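Local coordinates for protein endo-beta-1,4-glucanase (cellulase B) (Bacillus halodurans, PDB 4V2X) that probably hydrolyses beta-1,4-linked glucans as a family 5 glycoside hydrolase, with an Ig-like module and a CBM46 carbohydrate-binding module attached to its catalytic barrel, at residues G503-D515 with W524-P536. Residues are numbered along the deposited sequence; the frame is centred on the assembly and turned at random.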
loop_
_atom_site.group_PDB
_atom_site.type_symbol
_atom_site.label_atom_id
_atom_site.label_comp_id
_atom_site.label_asym_id
_atom_site.label_seq_id
_atom_site.Cartn_x
_atom_site.Cartn_y
_atom_site.Cartn_z
ATOM N N GLY A 503 18.788 -6.649 -54.775
ATOM C CA GLY A 503 18.979 -7.854 -53.972
ATOM C C GLY A 503 19.215 -7.623 -52.490
ATOM O O GLY A 503 19.429 -8.583 -51.742
ATOM N N ASN A 504 19.170 -6.361 -52.055
ATOM C CA ASN A 504 19.416 -6.010 -50.656
ATOM C C ASN A 504 18.145 -5.884 -49.836
ATOM O O ASN A 504 17.073 -5.582 -50.365
ATOM C CB ASN A 504 20.181 -4.691 -50.556
ATOM C CG ASN A 504 21.579 -4.792 -51.107
ATOM O OD1 ASN A 504 22.494 -5.220 -50.406
ATOM N ND2 ASN A 504 21.754 -4.406 -52.370
ATOM N N SER A 505 18.294 -6.121 -48.535
ATOM C CA SER A 505 17.235 -5.908 -47.562
ATOM C C SER A 505 17.649 -4.761 -46.646
ATOM O O SER A 505 18.774 -4.746 -46.142
ATOM C CB SER A 505 17.018 -7.179 -46.744
ATOM O OG SER A 505 16.119 -6.964 -45.673
ATOM N N LEU A 506 16.750 -3.803 -46.440
ATOM C CA LEU A 506 17.063 -2.646 -45.609
ATOM C C LEU A 506 16.961 -3.010 -44.138
ATOM O O LEU A 506 15.971 -3.593 -43.717
ATOM C CB LEU A 506 16.110 -1.492 -45.923
ATOM C CG LEU A 506 16.303 -0.195 -45.124
ATOM C CD1 LEU A 506 17.610 0.490 -45.480
ATOM C CD2 LEU A 506 15.129 0.740 -45.362
ATOM N N ALA A 507 17.973 -2.633 -43.356
ATOM C CA ALA A 507 17.977 -2.872 -41.913
ATOM C C ALA A 507 17.450 -1.667 -41.128
ATOM O O ALA A 507 16.553 -1.799 -40.292
ATOM C CB ALA A 507 19.380 -3.227 -41.448
ATOM N N THR A 508 18.009 -0.498 -41.399
ATOM C CA THR A 508 17.577 0.720 -40.710
ATOM C C THR A 508 18.070 1.969 -41.458
ATOM O O THR A 508 18.781 1.875 -42.470
ATOM C CB THR A 508 18.007 0.696 -39.215
ATOM O OG1 THR A 508 17.478 1.837 -38.504
ATOM C CG2 THR A 508 19.522 0.619 -39.088
ATOM N N MET A 509 17.637 3.128 -40.981
ATOM C CA MET A 509 17.942 4.397 -41.620
ATOM C C MET A 509 18.253 5.422 -40.542
ATOM O O MET A 509 17.485 5.571 -39.594
ATOM C CB MET A 509 16.756 4.886 -42.450
ATOM C CG MET A 509 17.044 6.163 -43.232
ATOM S SD MET A 509 15.574 7.038 -43.801
ATOM C CE MET A 509 14.983 7.768 -42.274
ATOM N N GLU A 510 19.377 6.114 -40.701
ATOM C CA GLU A 510 19.711 7.253 -39.859
ATOM C C GLU A 510 19.298 8.551 -40.529
ATOM O O GLU A 510 19.292 8.648 -41.756
ATOM C CB GLU A 510 21.216 7.315 -39.594
ATOM C CG GLU A 510 21.769 6.161 -38.791
ATOM C CD GLU A 510 23.242 6.330 -38.546
ATOM O OE1 GLU A 510 23.599 7.046 -37.592
ATOM O OE2 GLU A 510 24.029 5.756 -39.330
ATOM N N ALA A 511 18.974 9.546 -39.715
ATOM C CA ALA A 511 18.669 10.895 -40.195
ATOM C C ALA A 511 19.296 11.908 -39.245
ATOM O O ALA A 511 18.985 11.922 -38.049
ATOM C CB ALA A 511 17.160 11.102 -40.294
ATOM N N VAL A 512 20.200 12.731 -39.777
ATOM C CA VAL A 512 20.855 13.786 -39.000
ATOM C C VAL A 512 20.828 15.078 -39.800
ATOM O O VAL A 512 20.869 15.049 -41.029
ATOM C CB VAL A 512 22.315 13.424 -38.632
ATOM C CG1 VAL A 512 22.368 12.104 -37.874
ATOM C CG2 VAL A 512 23.202 13.354 -39.869
ATOM N N TYR A 513 20.751 16.214 -39.112
ATOM C CA TYR A 513 20.892 17.499 -39.778
ATOM C C TYR A 513 22.354 17.645 -40.147
ATOM O O TYR A 513 23.215 17.310 -39.338
ATOM C CB TYR A 513 20.445 18.637 -38.861
ATOM C CG TYR A 513 18.960 18.597 -38.586
ATOM C CD1 TYR A 513 18.048 18.919 -39.587
ATOM C CD2 TYR A 513 18.468 18.210 -37.347
ATOM C CE1 TYR A 513 16.685 18.871 -39.352
ATOM C CE2 TYR A 513 17.103 18.155 -37.105
ATOM C CZ TYR A 513 16.218 18.488 -38.119
ATOM O OH TYR A 513 14.861 18.436 -37.899
ATOM N N VAL A 514 22.643 18.124 -41.356
ATOM C CA VAL A 514 24.040 18.271 -41.784
ATOM C C VAL A 514 24.798 19.240 -40.863
ATOM O O VAL A 514 26.000 19.082 -40.670
ATOM C CB VAL A 514 24.186 18.700 -43.269
ATOM C CG1 VAL A 514 23.568 17.661 -44.190
ATOM C CG2 VAL A 514 23.584 20.071 -43.531
ATOM N N ASP A 515 24.079 20.213 -40.300
ATOM C CA ASP A 515 24.630 21.194 -39.351
ATOM C C ASP A 515 24.831 20.653 -37.933
ATOM O O ASP A 515 25.429 21.329 -37.094
ATOM C CB ASP A 515 23.697 22.408 -39.228
ATOM C CG ASP A 515 23.640 23.251 -40.478
ATOM O OD1 ASP A 515 24.511 23.113 -41.361
ATOM O OD2 ASP A 515 22.704 24.072 -40.563
ATOM N N TRP A 524 16.632 11.624 -29.832
ATOM C CA TRP A 524 17.698 11.146 -28.951
ATOM C C TRP A 524 18.610 10.122 -29.665
ATOM O O TRP A 524 19.697 9.807 -29.183
ATOM C CB TRP A 524 17.122 10.555 -27.657
ATOM C CG TRP A 524 16.025 9.586 -27.883
ATOM C CD1 TRP A 524 14.690 9.864 -27.965
ATOM C CD2 TRP A 524 16.152 8.178 -28.086
ATOM N NE1 TRP A 524 13.981 8.722 -28.201
ATOM C CE2 TRP A 524 14.851 7.667 -28.274
ATOM C CE3 TRP A 524 17.235 7.293 -28.105
ATOM C CZ2 TRP A 524 14.606 6.318 -28.498
ATOM C CZ3 TRP A 524 16.987 5.948 -28.329
ATOM C CH2 TRP A 524 15.686 5.473 -28.517
ATOM N N THR A 525 18.176 9.634 -30.822
ATOM C CA THR A 525 18.987 8.750 -31.650
ATOM C C THR A 525 18.923 9.165 -33.116
ATOM O O THR A 525 17.909 9.689 -33.584
ATOM C CB THR A 525 18.545 7.273 -31.509
ATOM O OG1 THR A 525 19.352 6.442 -32.355
ATOM C CG2 THR A 525 17.069 7.084 -31.871
ATOM N N SER A 526 20.010 8.916 -33.843
ATOM C CA SER A 526 20.031 9.106 -35.285
ATOM C C SER A 526 19.262 8.021 -36.038
ATOM O O SER A 526 18.868 8.248 -37.167
ATOM C CB SER A 526 21.476 9.111 -35.791
ATOM O OG SER A 526 22.091 7.860 -35.520
ATOM N N PHE A 527 19.088 6.843 -35.432
ATOM C CA PHE A 527 18.444 5.718 -36.116
ATOM C C PHE A 527 16.938 5.816 -35.968
ATOM O O PHE A 527 16.412 5.696 -34.859
ATOM C CB PHE A 527 18.901 4.383 -35.537
ATOM C CG PHE A 527 20.320 4.033 -35.862
ATOM C CD1 PHE A 527 20.618 3.322 -37.010
ATOM C CD2 PHE A 527 21.355 4.408 -35.020
ATOM C CE1 PHE A 527 21.923 2.981 -37.315
ATOM C CE2 PHE A 527 22.664 4.071 -35.326
ATOM C CZ PHE A 527 22.943 3.362 -36.477
ATOM N N LYS A 528 16.258 6.046 -37.081
ATOM C CA LYS A 528 14.805 6.220 -37.076
ATOM C C LYS A 528 14.074 4.882 -36.970
ATOM O O LYS A 528 14.656 3.806 -37.165
ATOM C CB LYS A 528 14.345 6.968 -38.331
ATOM C CG LYS A 528 14.979 8.338 -38.528
ATOM C CD LYS A 528 14.728 9.290 -37.362
ATOM C CE LYS A 528 15.907 9.380 -36.400
ATOM N NZ LYS A 528 15.650 10.317 -35.266
ATOM N N GLU A 529 12.789 4.964 -36.648
ATOM C CA GLU A 529 11.976 3.788 -36.391
ATOM C C GLU A 529 11.445 3.167 -37.690
ATOM O O GLU A 529 10.752 3.822 -38.468
ATOM C CB GLU A 529 10.823 4.152 -35.461
ATOM C CG GLU A 529 9.915 2.971 -35.174
ATOM C CD GLU A 529 8.803 3.267 -34.197
ATOM O OE1 GLU A 529 8.841 4.316 -33.523
ATOM O OE2 GLU A 529 7.883 2.433 -34.113
ATOM N N PHE A 530 11.744 1.885 -37.900
ATOM C CA PHE A 530 11.346 1.168 -39.110
ATOM C C PHE A 530 9.821 1.130 -39.196
ATOM O O PHE A 530 9.150 0.803 -38.219
ATOM C CB PHE A 530 11.911 -0.262 -39.078
ATOM C CG PHE A 530 11.848 -0.987 -40.397
ATOM C CD1 PHE A 530 10.643 -1.477 -40.893
ATOM C CD2 PHE A 530 13.007 -1.211 -41.132
ATOM C CE1 PHE A 530 10.593 -2.156 -42.099
ATOM C CE2 PHE A 530 12.964 -1.893 -42.338
ATOM C CZ PHE A 530 11.758 -2.367 -42.826
ATOM N N GLY A 531 9.285 1.477 -40.365
ATOM C CA GLY A 531 7.835 1.483 -40.585
ATOM C C GLY A 531 7.243 2.836 -40.243
ATOM O O GLY A 531 6.589 3.467 -41.085
ATOM N N TYR A 532 7.497 3.309 -39.027
ATOM C CA TYR A 532 6.924 4.561 -38.562
ATOM C C TYR A 532 7.483 5.759 -39.326
ATOM O O TYR A 532 6.719 6.607 -39.792
ATOM C CB TYR A 532 7.151 4.744 -37.061
ATOM C CG TYR A 532 6.548 6.024 -36.537
ATOM C CD1 TYR A 532 5.185 6.129 -36.332
ATOM C CD2 TYR A 532 7.342 7.139 -36.285
ATOM C CE1 TYR A 532 4.618 7.305 -35.872
ATOM C CE2 TYR A 532 6.784 8.324 -35.831
ATOM C CZ TYR A 532 5.420 8.395 -35.621
ATOM O OH TYR A 532 4.868 9.565 -35.169
ATOM N N ALA A 533 8.812 5.828 -39.437
ATOM C CA ALA A 533 9.488 6.961 -40.073
ATOM C C ALA A 533 9.840 6.726 -41.546
ATOM O O ALA A 533 9.963 7.677 -42.327
ATOM C CB ALA A 533 10.740 7.320 -39.284
ATOM N N PHE A 534 10.008 5.465 -41.926
ATOM C CA PHE A 534 10.402 5.124 -43.281
ATOM C C PHE A 534 10.034 3.676 -43.553
ATOM O O PHE A 534 9.815 2.904 -42.621
ATOM C CB PHE A 534 11.913 5.289 -43.447
ATOM C CG PHE A 534 12.704 4.304 -42.637
ATOM C CD1 PHE A 534 13.024 4.580 -41.317
ATOM C CD2 PHE A 534 13.082 3.080 -43.180
ATOM C CE1 PHE A 534 13.740 3.672 -40.557
ATOM C CE2 PHE A 534 13.785 2.164 -42.417
ATOM C CZ PHE A 534 14.119 2.460 -41.115
ATOM N N SER A 535 9.988 3.299 -44.824
ATOM C CA SER A 535 9.692 1.918 -45.196
ATOM C C SER A 535 10.243 1.591 -46.583
ATOM O O SER A 535 10.097 2.383 -47.502
ATOM C CB SER A 535 8.177 1.688 -45.176
ATOM O OG SER A 535 7.848 0.342 -45.498
ATOM N N PRO A 536 10.867 0.415 -46.739
ATOM C CA PRO A 536 11.260 0.014 -48.080
ATOM C C PRO A 536 10.068 -0.613 -48.788
ATOM O O PRO A 536 9.392 -1.453 -48.203
ATOM C CB PRO A 536 12.347 -1.029 -47.827
ATOM C CG PRO A 536 11.986 -1.632 -46.514
ATOM C CD PRO A 536 11.276 -0.573 -45.720
HETATM O O HOH W 1 14.950 1.314 -38.101
#
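Ser526 O accepts the backbone N-H of Ala511 (N to O 2.9 Å), pinning a loop to edge strand 506-513 of the CBM46 beta-sandwich. The strand carries a classic beta bulge at Ala507 and Thr508, opposite His563 of strand 556-564. The hydroxyl of Ser526 donates to the anti lone pair of Glu510 OE1 (OG to OE1 2.7 Å). Glu510 OE2 bonds to His563, so the carboxylate is held at both oxygens. Phe527 forms a single beta bridge with Glu510. Its ring lies alongside that side chain, the planes of ring and carboxylate only 8° apart, with Glu510 CG over the face. Thr508 CG2 meets the ring's edge. Lys528 N closes the bridge on Met509 O (N to O 2.8 Å, N-H...O 159°). Its side chain, bent at chi2 and chi3, brings NZ to Thr525 O, Ala519 O and Pro521 O. Water 1 joins Lys528 O to Thr508 OG1. Phe530 turns its ring edge to Leu506 O, beside a bound glycerol. Phe534 fills the interior between the strand and Leu545. Its CG lies between its backbone N and carbonyl carbon (chi1 67°), which carries the ring under Met509. Met509 CB sits 3.7 Å from the Phe534 ring centroid, almost on the ring normal, and SD lies obliquely over the ring. Leu506 CD2 touches Phe534 CE2 at 3.5 Å. Replacing Phe534 by an alanine is likely to open a gap beneath Met509 CB and Leu506 CD2 and to deprive the sulfur of its aromatic partner. Pro536 CD packs on Leu506 CD2 at 4.1 Å.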